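Local coordinates for protein HAT1-interacting factor 1 (Saccharomyces cerevisiae, PDB 4NQ0) that acts as a nuclear histone chaperone for H3 and H4 within the HAT-B acetyltransferase complex, also binds H2A-H2B, and takes part in chromatin assembly and telomere silencing, at residues D288-V293 with L302-H307; E163-H168 with H258-L263; H16-D21 with D55-D60. One frame throughout, in Å; residues are numbered along the deposited sequence.

Contact 1 (D288-V293 with L302-H307)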
ATOM      1  N   ASP A 288      -7.117   5.959  11.549  1.00 33.36           N
ATOM      2  CA  ASP A 288      -8.445   5.633  11.068  1.00 35.02           C
ATOM      3  C   ASP A 288      -8.730   4.129  11.173  1.00 35.14           C
ATOM      4  O   ASP A 288      -9.834   3.739  11.520  1.00 36.58           O
ATOM      5  CB  ASP A 288      -8.653   6.105   9.627  1.00 35.68           C
ATOM      6  CG  ASP A 288     -10.113   6.392   9.324  1.00 38.29           C
ATOM      7  OD1 ASP A 288     -10.648   7.365   9.890  1.00 40.46           O
ATOM      8  OD2 ASP A 288     -10.722   5.646   8.529  1.00 42.57           O
ATOM      9  N   ALA A 289      -7.740   3.299  10.877  1.00 34.46           N
ATOM     10  CA  ALA A 289      -7.878   1.861  11.041  1.00 34.80           C
ATOM     11  C   ALA A 289      -7.873   1.489  12.526  1.00 35.22           C
ATOM     12  O   ALA A 289      -8.658   0.655  12.957  1.00 35.61           O
ATOM     13  CB  ALA A 289      -6.768   1.134  10.309  1.00 33.71           C
ATOM     14  N   LEU A 290      -6.999   2.138  13.291  1.00 35.29           N
ATOM     15  CA  LEU A 290      -6.856   1.909  14.726  1.00 35.88           C
ATOM     16  C   LEU A 290      -8.146   2.082  15.515  1.00 37.18           C
ATOM     17  O   LEU A 290      -8.347   1.401  16.519  1.00 37.35           O
ATOM     18  CB  LEU A 290      -5.778   2.840  15.292  1.00 35.36           C
ATOM     19  CG  LEU A 290      -5.100   2.563  16.629  1.00 35.62           C
ATOM     20  CD1 LEU A 290      -4.691   1.110  16.783  1.00 34.30           C
ATOM     21  CD2 LEU A 290      -3.877   3.486  16.757  1.00 34.78           C
ATOM     22  N   ARG A 291      -9.033   2.970  15.077  1.00 38.40           N
ATOM     23  CA  ARG A 291     -10.300   3.134  15.804  1.00 40.25           C
ATOM     24  C   ARG A 291     -11.171   1.874  15.774  1.00 41.14           C
ATOM     25  O   ARG A 291     -11.949   1.649  16.690  1.00 41.78           O
ATOM     26  CB  ARG A 291     -11.072   4.370  15.336  1.00 40.76           C
ATOM     27  CG  ARG A 291     -11.570   4.310  13.924  1.00 42.90           C
ATOM     28  CD  ARG A 291     -11.755   5.712  13.334  1.00 44.61           C
ATOM     29  NE  ARG A 291     -13.049   6.269  13.720  1.00 46.96           N
ATOM     30  CZ  ARG A 291     -14.041   6.575  12.881  1.00 49.42           C
ATOM     31  NH1 ARG A 291     -13.906   6.422  11.566  1.00 50.16           N
ATOM     32  NH2 ARG A 291     -15.177   7.060  13.367  1.00 50.79           N
ATOM     33  N   TRP A 292     -10.996   1.026  14.761  1.00 41.77           N
ATOM     34  CA  TRP A 292     -11.820  -0.169  14.610  1.00 43.25           C
ATOM     35  C   TRP A 292     -11.205  -1.455  15.169  1.00 43.43           C
ATOM     36  O   TRP A 292     -11.877  -2.491  15.211  1.00 44.60           O
ATOM     37  CB  TRP A 292     -12.165  -0.364  13.133  1.00 43.66           C
ATOM     38  CG  TRP A 292     -12.788   0.859  12.571  1.00 45.26           C
ATOM     39  CD1 TRP A 292     -12.255   1.701  11.639  1.00 45.63           C
ATOM     40  CD2 TRP A 292     -14.046   1.422  12.956  1.00 47.29           C
ATOM     41  NE1 TRP A 292     -13.117   2.750  11.403  1.00 47.04           N
ATOM     42  CE2 TRP A 292     -14.223   2.603  12.200  1.00 47.39           C
ATOM     43  CE3 TRP A 292     -15.047   1.037  13.860  1.00 49.14           C
ATOM     44  CZ2 TRP A 292     -15.361   3.403  12.314  1.00 48.88           C
ATOM     45  CZ3 TRP A 292     -16.182   1.833  13.977  1.00 50.55           C
ATOM     46  CH2 TRP A 292     -16.329   3.005  13.204  1.00 50.26           C
ATOM     47  N   VAL A 293      -9.945  -1.409  15.586  1.00 42.48           N
ATOM     48  CA  VAL A 293      -9.280  -2.611  16.056  1.00 42.46           C
ATOM     49  C   VAL A 293      -9.591  -2.803  17.543  1.00 43.03           C
ATOM     50  O   VAL A 293      -9.267  -1.949  18.367  1.00 42.52           O
ATOM     51  CB  VAL A 293      -7.757  -2.575  15.754  1.00 41.58           C
ATOM     52  CG1 VAL A 293      -7.060  -1.525  16.582  1.00 41.14           C
ATOM     53  CG2 VAL A 293      -7.132  -3.953  15.976  1.00 42.47           C
ATOM     54  N   LEU A 302      -4.729   5.896  22.403  1.00 29.97           N
ATOM     55  CA  LEU A 302      -4.652   7.313  22.754  1.00 30.30           C
ATOM     56  C   LEU A 302      -3.278   7.888  22.468  1.00 30.03           C
ATOM     57  O   LEU A 302      -3.173   8.989  21.932  1.00 29.42           O
ATOM     58  CB  LEU A 302      -5.016   7.549  24.226  1.00 30.78           C
ATOM     59  CG  LEU A 302      -6.508   7.479  24.569  1.00 32.21           C
ATOM     60  CD1 LEU A 302      -6.749   7.598  26.090  1.00 31.78           C
ATOM     61  CD2 LEU A 302      -7.252   8.578  23.804  1.00 32.25           C
ATOM     62  N   LYS A 303      -2.231   7.141  22.811  1.00 30.41           N
ATOM     63  CA  LYS A 303      -0.859   7.603  22.563  1.00 30.44           C
ATOM     64  C   LYS A 303      -0.588   7.818  21.078  1.00 29.39           C
ATOM     65  O   LYS A 303       0.076   8.780  20.710  1.00 29.20           O
ATOM     66  CB  LYS A 303       0.168   6.622  23.124  1.00 31.18           C
ATOM     67  CG  LYS A 303       0.161   6.529  24.638  1.00 34.78           C
ATOM     68  CD  LYS A 303       1.254   5.598  25.194  1.00 37.85           C
ATOM     69  CE  LYS A 303       0.993   5.336  26.688  1.00 40.49           C
ATOM     70  NZ  LYS A 303       2.041   4.512  27.377  1.00 41.65           N
ATOM     71  N   ARG A 304      -1.095   6.920  20.231  1.00 28.63           N
ATOM     72  CA  ARG A 304      -0.887   7.053  18.778  1.00 27.29           C
ATOM     73  C   ARG A 304      -1.724   8.193  18.211  1.00 26.88           C
ATOM     74  O   ARG A 304      -1.242   8.959  17.373  1.00 26.00           O
ATOM     75  CB  ARG A 304      -1.208   5.754  18.026  1.00 26.89           C
ATOM     76  CG  ARG A 304      -0.794   5.776  16.555  1.00 25.31           C
ATOM     77  CD  ARG A 304       0.699   5.515  16.405  1.00 26.05           C
ATOM     78  NE  ARG A 304       1.218   5.852  15.073  1.00 24.21           N
ATOM     79  CZ  ARG A 304       2.417   5.511  14.603  1.00 27.51           C
ATOM     80  NH1 ARG A 304       3.252   4.758  15.322  1.00 26.34           N
ATOM     81  NH2 ARG A 304       2.783   5.909  13.379  1.00 29.20           N
ATOM     82  N   PHE A 305      -2.975   8.303  18.651  1.00 26.62           N
ATOM     83  CA  PHE A 305      -3.815   9.410  18.212  1.00 26.89           C
ATOM     84  C   PHE A 305      -3.178  10.767  18.544  1.00 27.60           C
ATOM     85  O   PHE A 305      -3.159  11.668  17.710  1.00 28.02           O
ATOM     86  CB  PHE A 305      -5.209   9.356  18.846  1.00 27.09           C
ATOM     87  CG  PHE A 305      -6.035   8.164  18.450  1.00 25.95           C
ATOM     88  CD1 PHE A 305      -5.885   7.559  17.222  1.00 25.05           C
ATOM     89  CD2 PHE A 305      -7.006   7.678  19.310  1.00 27.00           C
ATOM     90  CE1 PHE A 305      -6.642   6.483  16.868  1.00 25.64           C
ATOM     91  CE2 PHE A 305      -7.777   6.595  18.963  1.00 27.61           C
ATOM     92  CZ  PHE A 305      -7.602   5.993  17.732  1.00 27.30           C
ATOM     93  N   LYS A 306      -2.660  10.913  19.758  1.00 28.06           N
ATOM     94  CA  LYS A 306      -2.079  12.185  20.176  1.00 29.03           C
ATOM     95  C   LYS A 306      -0.804  12.497  19.410  1.00 29.02           C
ATOM     96  O   LYS A 306      -0.511  13.654  19.119  1.00 29.20           O
ATOM     97  CB  LYS A 306      -1.800  12.178  21.677  1.00 29.57           C
ATOM     98  CG  LYS A 306      -3.063  12.318  22.505  1.00 31.73           C
ATOM     99  CD  LYS A 306      -2.800  11.990  23.966  1.00 34.79           C
ATOM    100  CE  LYS A 306      -4.051  12.180  24.808  1.00 36.83           C
ATOM    101  NZ  LYS A 306      -3.884  11.589  26.165  1.00 38.25           N
ATOM    102  N   HIS A 307      -0.040  11.461  19.103  1.00 28.70           N
ATOM    103  CA  HIS A 307       1.127  11.612  18.256  1.00 28.83           C
ATOM    104  C   HIS A 307       0.733  12.170  16.879  1.00 28.36           C
ATOM    105  O   HIS A 307       1.372  13.075  16.361  1.00 28.14           O
ATOM    106  CB  HIS A 307       1.830  10.262  18.113  1.00 28.98           C
ATOM    107  CG  HIS A 307       2.788  10.199  16.969  1.00 30.98           C
ATOM    108  ND1 HIS A 307       4.077  10.681  17.051  1.00 34.01           N
ATOM    109  CD2 HIS A 307       2.639   9.725  15.710  1.00 32.61           C
ATOM    110  CE1 HIS A 307       4.683  10.500  15.889  1.00 34.84           C
ATOM    111  NE2 HIS A 307       3.833   9.917  15.061  1.00 34.75           N
TER

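Contact 2 (E163-H168 with H258-L263)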
ATOM      1  N   GLU A 163       2.445 -10.570   9.949  1.00 47.27           N
ATOM      2  CA  GLU A 163       1.586  -9.627   9.204  1.00 45.71           C
ATOM      3  C   GLU A 163       0.532  -8.927  10.068  1.00 43.70           C
ATOM      4  O   GLU A 163      -0.034  -7.919   9.656  1.00 42.74           O
ATOM      5  CB  GLU A 163       0.857 -10.336   8.048  1.00 46.14           C
ATOM      6  CG  GLU A 163       1.326  -9.929   6.670  1.00 47.75           C
ATOM      7  CD  GLU A 163       2.597 -10.640   6.245  1.00 51.08           C
ATOM      8  OE1 GLU A 163       2.692 -10.975   5.041  1.00 52.88           O
ATOM      9  OE2 GLU A 163       3.487 -10.867   7.106  1.00 51.79           O
ATOM     10  N   ARG A 164       0.230  -9.491  11.231  1.00 42.49           N
ATOM     11  CA  ARG A 164      -0.682  -8.852  12.174  1.00 41.22           C
ATOM     12  C   ARG A 164       0.045  -7.758  12.948  1.00 39.01           C
ATOM     13  O   ARG A 164       1.265  -7.803  13.101  1.00 38.46           O
ATOM     14  CB  ARG A 164      -1.291  -9.883  13.126  1.00 42.45           C
ATOM     15  CG  ARG A 164      -2.375 -10.704  12.452  1.00 44.78           C
ATOM     16  CD  ARG A 164      -2.947 -11.758  13.357  1.00 48.27           C
ATOM     17  NE  ARG A 164      -3.936 -11.206  14.276  1.00 50.78           N
ATOM     18  CZ  ARG A 164      -4.671 -11.941  15.104  1.00 52.83           C
ATOM     19  NH1 ARG A 164      -4.534 -13.266  15.133  1.00 54.73           N
ATOM     20  NH2 ARG A 164      -5.549 -11.349  15.906  1.00 53.26           N
ATOM     21  N   LEU A 165      -0.715  -6.771  13.409  1.00 36.80           N
ATOM     22  CA  LEU A 165      -0.172  -5.700  14.227  1.00 35.54           C
ATOM     23  C   LEU A 165       0.352  -6.273  15.548  1.00 34.88           C
ATOM     24  O   LEU A 165      -0.339  -7.029  16.228  1.00 34.86           O
ATOM     25  CB  LEU A 165      -1.239  -4.626  14.498  1.00 35.00           C
ATOM     26  CG  LEU A 165      -0.853  -3.446  15.411  1.00 34.31           C
ATOM     27  CD1 LEU A 165       0.229  -2.547  14.797  1.00 31.18           C
ATOM     28  CD2 LEU A 165      -2.092  -2.632  15.757  1.00 32.71           C
ATOM     29  N   ALA A 166       1.596  -5.937  15.866  1.00 33.94           N
ATOM     30  CA  ALA A 166       2.135  -6.100  17.201  1.00 33.28           C
ATOM     31  C   ALA A 166       1.971  -4.758  17.911  1.00 32.21           C
ATOM     32  O   ALA A 166       2.267  -3.719  17.339  1.00 30.93           O
ATOM     33  CB  ALA A 166       3.603  -6.493  17.134  1.00 33.91           C
ATOM     34  N   LEU A 167       1.496  -4.788  19.152  1.00 31.84           N
ATOM     35  CA  LEU A 167       1.342  -3.579  19.965  1.00 31.53           C
ATOM     36  C   LEU A 167       2.563  -2.663  19.923  1.00 30.94           C
ATOM     37  O   LEU A 167       2.417  -1.445  19.812  1.00 30.16           O
ATOM     38  CB  LEU A 167       1.040  -3.960  21.419  1.00 32.14           C
ATOM     39  CG  LEU A 167      -0.425  -3.953  21.850  1.00 32.72           C
ATOM     40  CD1 LEU A 167      -1.380  -4.198  20.691  1.00 33.11           C
ATOM     41  CD2 LEU A 167      -0.670  -4.950  22.953  1.00 33.15           C
ATOM     42  N   HIS A 168       3.758  -3.250  19.993  1.00 30.77           N
ATOM     43  CA  HIS A 168       4.992  -2.469  20.034  1.00 30.78           C
ATOM     44  C   HIS A 168       5.225  -1.668  18.759  1.00 30.54           C
ATOM     45  O   HIS A 168       5.936  -0.673  18.783  1.00 30.39           O
ATOM     46  CB  HIS A 168       6.215  -3.351  20.351  1.00 31.38           C
ATOM     47  CG  HIS A 168       6.498  -4.413  19.334  1.00 30.44           C
ATOM     48  ND1 HIS A 168       6.229  -5.746  19.560  1.00 30.64           N
ATOM     49  CD2 HIS A 168       7.051  -4.345  18.097  1.00 30.96           C
ATOM     50  CE1 HIS A 168       6.594  -6.455  18.506  1.00 30.93           C
ATOM     51  NE2 HIS A 168       7.096  -5.629  17.601  1.00 30.51           N
ATOM     52  N   HIS A 258       0.367  -2.673   7.731  1.00 25.06           N
ATOM     53  CA  HIS A 258       0.854  -2.239   6.415  1.00 24.62           C
ATOM     54  C   HIS A 258       0.990  -0.732   6.278  1.00 24.20           C
ATOM     55  O   HIS A 258       1.959  -0.250   5.684  1.00 23.69           O
ATOM     56  CB  HIS A 258       0.024  -2.849   5.295  1.00 24.51           C
ATOM     57  CG  HIS A 258       0.349  -4.287   5.057  1.00 26.07           C
ATOM     58  ND1 HIS A 258      -0.612  -5.269   4.957  1.00 28.20           N
ATOM     59  CD2 HIS A 258       1.545  -4.917   4.958  1.00 26.14           C
ATOM     60  CE1 HIS A 258      -0.020  -6.439   4.775  1.00 29.44           C
ATOM     61  NE2 HIS A 258       1.289  -6.252   4.777  1.00 27.64           N
ATOM     62  N   TYR A 259       0.043   0.016   6.828  1.00 23.98           N
ATOM     63  CA  TYR A 259       0.177   1.486   6.886  1.00 23.89           C
ATOM     64  C   TYR A 259       1.456   1.919   7.627  1.00 24.07           C
ATOM     65  O   TYR A 259       2.156   2.857   7.215  1.00 23.57           O
ATOM     66  CB  TYR A 259      -1.031   2.115   7.564  1.00 24.09           C
ATOM     67  CG  TYR A 259      -2.344   2.048   6.803  1.00 23.91           C
ATOM     68  CD1 TYR A 259      -2.399   2.161   5.414  1.00 23.73           C
ATOM     69  CD2 TYR A 259      -3.544   1.926   7.489  1.00 24.99           C
ATOM     70  CE1 TYR A 259      -3.616   2.111   4.726  1.00 24.59           C
ATOM     71  CE2 TYR A 259      -4.758   1.893   6.823  1.00 24.27           C
ATOM     72  CZ  TYR A 259      -4.794   1.990   5.442  1.00 25.20           C
ATOM     73  OH  TYR A 259      -6.000   1.960   4.787  1.00 26.27           O
ATOM     74  N   LEU A 260       1.756   1.233   8.727  1.00 24.50           N
ATOM     75  CA  LEU A 260       2.999   1.468   9.456  1.00 24.38           C
ATOM     76  C   LEU A 260       4.244   1.101   8.664  1.00 25.06           C
ATOM     77  O   LEU A 260       5.280   1.746   8.831  1.00 25.16           O
ATOM     78  CB  LEU A 260       3.017   0.694  10.771  1.00 24.20           C
ATOM     79  CG  LEU A 260       2.060   1.199  11.865  1.00 23.50           C
ATOM     80  CD1 LEU A 260       1.985   0.155  12.953  1.00 22.40           C
ATOM     81  CD2 LEU A 260       2.492   2.539  12.430  1.00 21.69           C
ATOM     82  N   LYS A 261       4.165   0.046   7.859  1.00 24.88           N
ATOM     83  CA  LYS A 261       5.270  -0.319   6.970  1.00 26.51           C
ATOM     84  C   LYS A 261       5.465   0.751   5.901  1.00 26.20           C
ATOM     85  O   LYS A 261       6.594   1.114   5.592  1.00 26.85           O
ATOM     86  CB  LYS A 261       5.025  -1.678   6.290  1.00 26.82           C
ATOM     87  CG  LYS A 261       5.121  -2.872   7.224  1.00 28.91           C
ATOM     88  CD  LYS A 261       6.481  -3.569   7.204  1.00 32.51           C
ATOM     89  CE  LYS A 261       6.731  -4.272   5.881  1.00 33.64           C
ATOM     90  NZ  LYS A 261       7.184  -5.683   6.004  1.00 34.97           N
ATOM     91  N   ALA A 262       4.365   1.260   5.352  1.00 25.76           N
ATOM     92  CA  ALA A 262       4.432   2.301   4.332  1.00 26.65           C
ATOM     93  C   ALA A 262       5.101   3.534   4.922  1.00 27.12           C
ATOM     94  O   ALA A 262       6.014   4.100   4.337  1.00 27.75           O
ATOM     95  CB  ALA A 262       3.033   2.652   3.815  1.00 26.15           C
ATOM     96  N   LEU A 263       4.653   3.910   6.111  1.00 27.25           N
ATOM     97  CA  LEU A 263       5.196   5.050   6.826  1.00 28.09           C
ATOM     98  C   LEU A 263       6.707   4.901   7.018  1.00 28.44           C
ATOM     99  O   LEU A 263       7.455   5.830   6.761  1.00 29.40           O
ATOM    100  CB  LEU A 263       4.456   5.203   8.158  1.00 27.66           C
ATOM    101  CG  LEU A 263       4.662   6.441   9.025  1.00 29.71           C
ATOM    102  CD1 LEU A 263       4.150   7.727   8.370  1.00 29.61           C
ATOM    103  CD2 LEU A 263       3.953   6.213  10.372  1.00 29.41           C
TER

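Contact 3 (H16-D21 with D55-D60)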
ATOM      1  N   HIS A  16      13.365  -7.296 -26.621  1.00 43.46           N
ATOM      2  CA  HIS A  16      13.030  -5.890 -26.817  1.00 43.04           C
ATOM      3  C   HIS A  16      11.586  -5.678 -27.314  1.00 41.40           C
ATOM      4  O   HIS A  16      10.880  -4.805 -26.830  1.00 40.30           O
ATOM      5  CB  HIS A  16      13.974  -5.243 -27.807  1.00 44.03           C
ATOM      6  CG  HIS A  16      13.615  -3.828 -28.099  1.00 45.96           C
ATOM      7  ND1 HIS A  16      13.796  -2.816 -27.180  1.00 47.09           N
ATOM      8  CD2 HIS A  16      13.025  -3.260 -29.177  1.00 47.23           C
ATOM      9  CE1 HIS A  16      13.366  -1.678 -27.694  1.00 47.95           C
ATOM     10  NE2 HIS A  16      12.895  -1.919 -28.905  1.00 48.23           N
ATOM     11  N   LYS A  17      11.183  -6.470 -28.305  1.00 40.55           N
ATOM     12  CA  LYS A  17       9.812  -6.448 -28.833  1.00 39.53           C
ATOM     13  C   LYS A  17       8.798  -6.711 -27.727  1.00 37.81           C
ATOM     14  O   LYS A  17       7.794  -6.007 -27.611  1.00 36.83           O
ATOM     15  CB  LYS A  17       9.633  -7.511 -29.913  1.00 39.71           C
ATOM     16  CG  LYS A  17      10.433  -7.286 -31.200  1.00 40.92           C
ATOM     17  CD  LYS A  17      10.344  -8.529 -32.097  1.00 41.43           C
ATOM     18  CE  LYS A  17      11.411  -8.560 -33.194  1.00 43.29           C
ATOM     19  NZ  LYS A  17      11.289  -7.433 -34.160  1.00 44.20           N
ATOM     20  N   VAL A  18       9.069  -7.727 -26.913  1.00 36.80           N
ATOM     21  CA  VAL A  18       8.215  -8.039 -25.768  1.00 35.41           C
ATOM     22  C   VAL A  18       8.189  -6.876 -24.773  1.00 35.26           C
ATOM     23  O   VAL A  18       7.125  -6.489 -24.296  1.00 33.99           O
ATOM     24  CB  VAL A  18       8.661  -9.325 -25.054  1.00 35.21           C
ATOM     25  CG1 VAL A  18       7.933  -9.478 -23.730  1.00 33.72           C
ATOM     26  CG2 VAL A  18       8.417 -10.561 -25.952  1.00 35.47           C
ATOM     27  N   GLN A  19       9.359  -6.313 -24.486  1.00 35.70           N
ATOM     28  CA  GLN A  19       9.476  -5.181 -23.561  1.00 36.43           C
ATOM     29  C   GLN A  19       8.605  -3.996 -23.995  1.00 35.96           C
ATOM     30  O   GLN A  19       7.815  -3.471 -23.207  1.00 35.16           O
ATOM     31  CB  GLN A  19      10.946  -4.737 -23.465  1.00 37.68           C
ATOM     32  CG  GLN A  19      11.189  -3.480 -22.661  1.00 40.79           C
ATOM     33  CD  GLN A  19      10.902  -3.662 -21.191  1.00 44.54           C
ATOM     34  OE1 GLN A  19      10.108  -2.924 -20.602  1.00 47.88           O
ATOM     35  NE2 GLN A  19      11.553  -4.647 -20.578  1.00 47.91           N
ATOM     36  N   ILE A  20       8.761  -3.591 -25.251  1.00 35.96           N
ATOM     37  CA  ILE A  20       8.017  -2.461 -25.814  1.00 36.11           C
ATOM     38  C   ILE A  20       6.502  -2.704 -25.784  1.00 35.07           C
ATOM     39  O   ILE A  20       5.737  -1.816 -25.389  1.00 34.80           O
ATOM     40  CB  ILE A  20       8.493  -2.144 -27.255  1.00 37.13           C
ATOM     41  CG1 ILE A  20       9.833  -1.397 -27.200  1.00 37.98           C
ATOM     42  CG2 ILE A  20       7.453  -1.298 -28.009  1.00 38.25           C
ATOM     43  N   ASP A  21       6.080  -3.910 -26.159  1.00 33.66           N
ATOM     44  CA  ASP A  21       4.657  -4.269 -26.103  1.00 32.92           C
ATOM     45  C   ASP A  21       4.099  -4.166 -24.680  1.00 32.27           C
ATOM     46  O   ASP A  21       3.000  -3.634 -24.471  1.00 31.75           O
ATOM     47  CB  ASP A  21       4.441  -5.686 -26.647  1.00 32.35           C
ATOM     48  CG  ASP A  21       3.032  -6.212 -26.384  1.00 32.21           C
ATOM     49  OD1 ASP A  21       2.148  -5.988 -27.238  1.00 31.70           O
ATOM     50  OD2 ASP A  21       2.814  -6.868 -25.340  1.00 31.72           O
ATOM     51  N   ASP A  55      10.683 -17.268 -19.266  1.00 49.68           N
ATOM     52  CA  ASP A  55      12.088 -17.162 -18.856  1.00 50.60           C
ATOM     53  C   ASP A  55      12.776 -15.865 -19.301  1.00 50.95           C
ATOM     54  O   ASP A  55      12.611 -15.416 -20.431  1.00 51.53           O
ATOM     55  CB  ASP A  55      12.886 -18.365 -19.363  1.00 51.53           C
ATOM     56  CG  ASP A  55      14.144 -18.618 -18.544  1.00 52.03           C
ATOM     57  N   GLY A  56      13.539 -15.266 -18.386  1.00 51.12           N
ATOM     58  CA  GLY A  56      14.500 -14.214 -18.730  1.00 51.09           C
ATOM     59  C   GLY A  56      13.977 -12.796 -18.902  1.00 50.20           C
ATOM     60  O   GLY A  56      14.685 -11.945 -19.456  1.00 51.17           O
ATOM     61  N   LEU A  57      12.761 -12.519 -18.440  1.00 48.10           N
ATOM     62  CA  LEU A  57      12.248 -11.149 -18.463  1.00 46.89           C
ATOM     63  C   LEU A  57      11.276 -10.870 -17.334  1.00 44.77           C
ATOM     64  O   LEU A  57      10.148 -11.342 -17.358  1.00 44.45           O
ATOM     65  CB  LEU A  57      11.548 -10.839 -19.780  1.00 47.11           C
ATOM     66  CG  LEU A  57      11.131  -9.364 -19.833  1.00 47.71           C
ATOM     67  CD1 LEU A  57      12.284  -8.514 -20.374  1.00 49.77           C
ATOM     68  CD2 LEU A  57       9.867  -9.185 -20.650  1.00 47.99           C
ATOM     69  N   LEU A  58      11.700 -10.055 -16.379  1.00 43.19           N
ATOM     70  CA  LEU A  58      10.844  -9.695 -15.257  1.00 41.30           C
ATOM     71  C   LEU A  58       9.762  -8.736 -15.718  1.00 39.49           C
ATOM     72  O   LEU A  58      10.067  -7.719 -16.324  1.00 39.46           O
ATOM     73  CB  LEU A  58      11.672  -9.059 -14.141  1.00 41.82           C
ATOM     74  CG  LEU A  58      12.156  -9.982 -13.014  1.00 42.62           C
ATOM     75  CD1 LEU A  58      12.216 -11.443 -13.454  1.00 42.84           C
ATOM     76  CD2 LEU A  58      13.510  -9.501 -12.483  1.00 42.90           C
ATOM     77  N   PRO A  59       8.489  -9.046 -15.421  1.00 37.38           N
ATOM     78  CA  PRO A  59       7.420  -8.170 -15.857  1.00 35.92           C
ATOM     79  C   PRO A  59       7.400  -6.863 -15.080  1.00 34.73           C
ATOM     80  O   PRO A  59       7.974  -6.772 -13.990  1.00 34.50           O
ATOM     81  CB  PRO A  59       6.164  -8.983 -15.570  1.00 35.37           C
ATOM     82  CG  PRO A  59       6.520  -9.835 -14.482  1.00 36.55           C
ATOM     83  CD  PRO A  59       7.972 -10.173 -14.635  1.00 37.13           C
ATOM     84  N   ASP A  60       6.757  -5.863 -15.664  1.00 33.25           N
ATOM     85  CA  ASP A  60       6.642  -4.542 -15.064  1.00 32.48           C
ATOM     86  C   ASP A  60       5.766  -4.667 -13.819  1.00 30.99           C
ATOM     87  O   ASP A  60       4.669  -5.197 -13.903  1.00 29.97           O
ATOM     88  CB  ASP A  60       6.017  -3.589 -16.086  1.00 32.77           C
ATOM     89  CG  ASP A  60       6.056  -2.129 -15.648  1.00 34.30           C
ATOM     90  OD1 ASP A  60       5.854  -1.845 -14.452  1.00 35.49           O
ATOM     91  OD2 ASP A  60       6.289  -1.256 -16.524  1.00 37.48           O
TER

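Contact 1 (D288-V293 with L302-H307)
Leu290 packs against Phe305 and Arg304 in a buried, mainly apolar contact, where the C-terminal end of helix 273-290 meets the first half of helix 298-316. No hydrogen bond crosses it. CG of Leu290 is anti to the backbone nitrogen (chi1 -161°); the side chain crosses that of Arg304 at about a right angle, with CD2 of Leu290 3.7 Å from CB of Arg304. CB of Leu290 lies 4.1 Å from CE1 of Phe305, approaching the ring obliquely, and the backbone N of Arg291 sits near the plane of the same ring at its edge, 4.3 Å from CZ of Phe305. Leucine suits the place because its branched end brings CD2 against both the Arg304 methylenes and the Phe305 ring.

Arg304 does two jobs. Its methylenes pack on Leu290, while a bend at chi2 (79°) leads the guanidinium away to a salt bridge with Glu283 and a hydrogen bond to the carbonyl of Leu170, which probably offsets the charge of this buried arginine. Arg291 also turns away, to a salt bridge with Asp336 of helix 323-344, whose Ile337 touches Phe305. Consecutive helices packed in this way are consistent with the helical hairpins of a TPR solenoid, and residues 289-322 are predicted to form a TPR.

Contact 2 (E163-H168 with H258-L263)
The His258 ring is gripped at both nitrogens, NE2 by a hydrogen bond to Glu182 and ND1 by one to Glu246, which fixes its rotation, while CG of Glu163 packs beside NE2 of His258, 4.1 Å away. Two carboxylate partners would tend to stabilise a protonated ring. Here an irregular segment, returning after the unmodelled acidic insertion, lies against helix 252-266 of the TPR fold; residues 258-262 fall in the predicted second repeat.

Glu163 meets the ring through its aliphatic part. CG comes in obliquely, and the carboxylate is turned about 71° from the imidazole plane, leaving OE1 of Glu163 4.9 Å from NE2 of His258, too far for a hydrogen bond. Because the carboxylate of Glu182 is close to that of Glu163, one of them might bind a proton more readily. Lys261, salt-bridged to Asp180 and Glu182, brings positive charge into this acidic neighbourhood.

Two residues further along the helix, the contact becomes purely apolar. Leucines suit this partly covered spot, since each offers a branched apolar end to the other. Leu165 places CG anti to its backbone nitrogen (chi1 177°), sending its end toward the helix, whereas Leu260 already points its CB at the segment; their methyls meet with CD1 of Leu165 3.7 Å from CD1 of Leu260.

Contact 3 (H16-D21 with D55-D60)
Leu57 reaches from an extended loop toward Val18 and Gln19 on helix 14-34. Its CB points at the helix but touches none of residues 16-21; with CG anti to the backbone nitrogen, chi1 near 180° (-175°) carries CG out toward the helix. CG, too, makes no close contact with them and serves as the fork. From it CD2 goes to Val18, where it lies 3.6 Å from CG1 of Val18, the two side chains passing each other in opposite directions. The other methyl, CD1, packs against the end amide of Gln19, whose chain bends at chi2 (67°) and crosses the leucine at about a right angle.

Leucine fits because it has the length to span from loop to helix and a forked end for two neighbours. Valine offers a compact methyl close to its helix, while the long glutamine can cross the leucine in this partly exposed surface contact. No hydrogen bond joins the two segments.

Further on, Asp60 is the N-cap of helix 61-77, with OD1 bonded to the backbone N of Glu62, and its side chain touches Met22 and Val26. Residues 55-60 thus lie in the loop between helix 38-51 and helix 61-77, beside helix 14-34.

In the fold
The three contacts follow one another along an all-helical chain: contact 3 closes first, near the N-terminus, then contact 2, then contact 1. Contacts 1 and 2 are neighbours, their centres 13 Å apart, and they touch where the guanidinium of Arg304 packs on Leu260 and Leu263 and where Ala289 meets Tyr259; helix 252-266, which carries one side of contact 2, is followed by helices 273-290 and 298-316, which carry contact 1. Contact 3 lies on the opposite side of the chain's centre, its centre 44 Å from that of contact 1 and 34 Å from that of contact 2. Segments 258-263, 288-293 and 302-307 belong to the H2A-H2B-binding region, and 163-168 to the region important for binding both histone assemblies, so contact 2 joins the two.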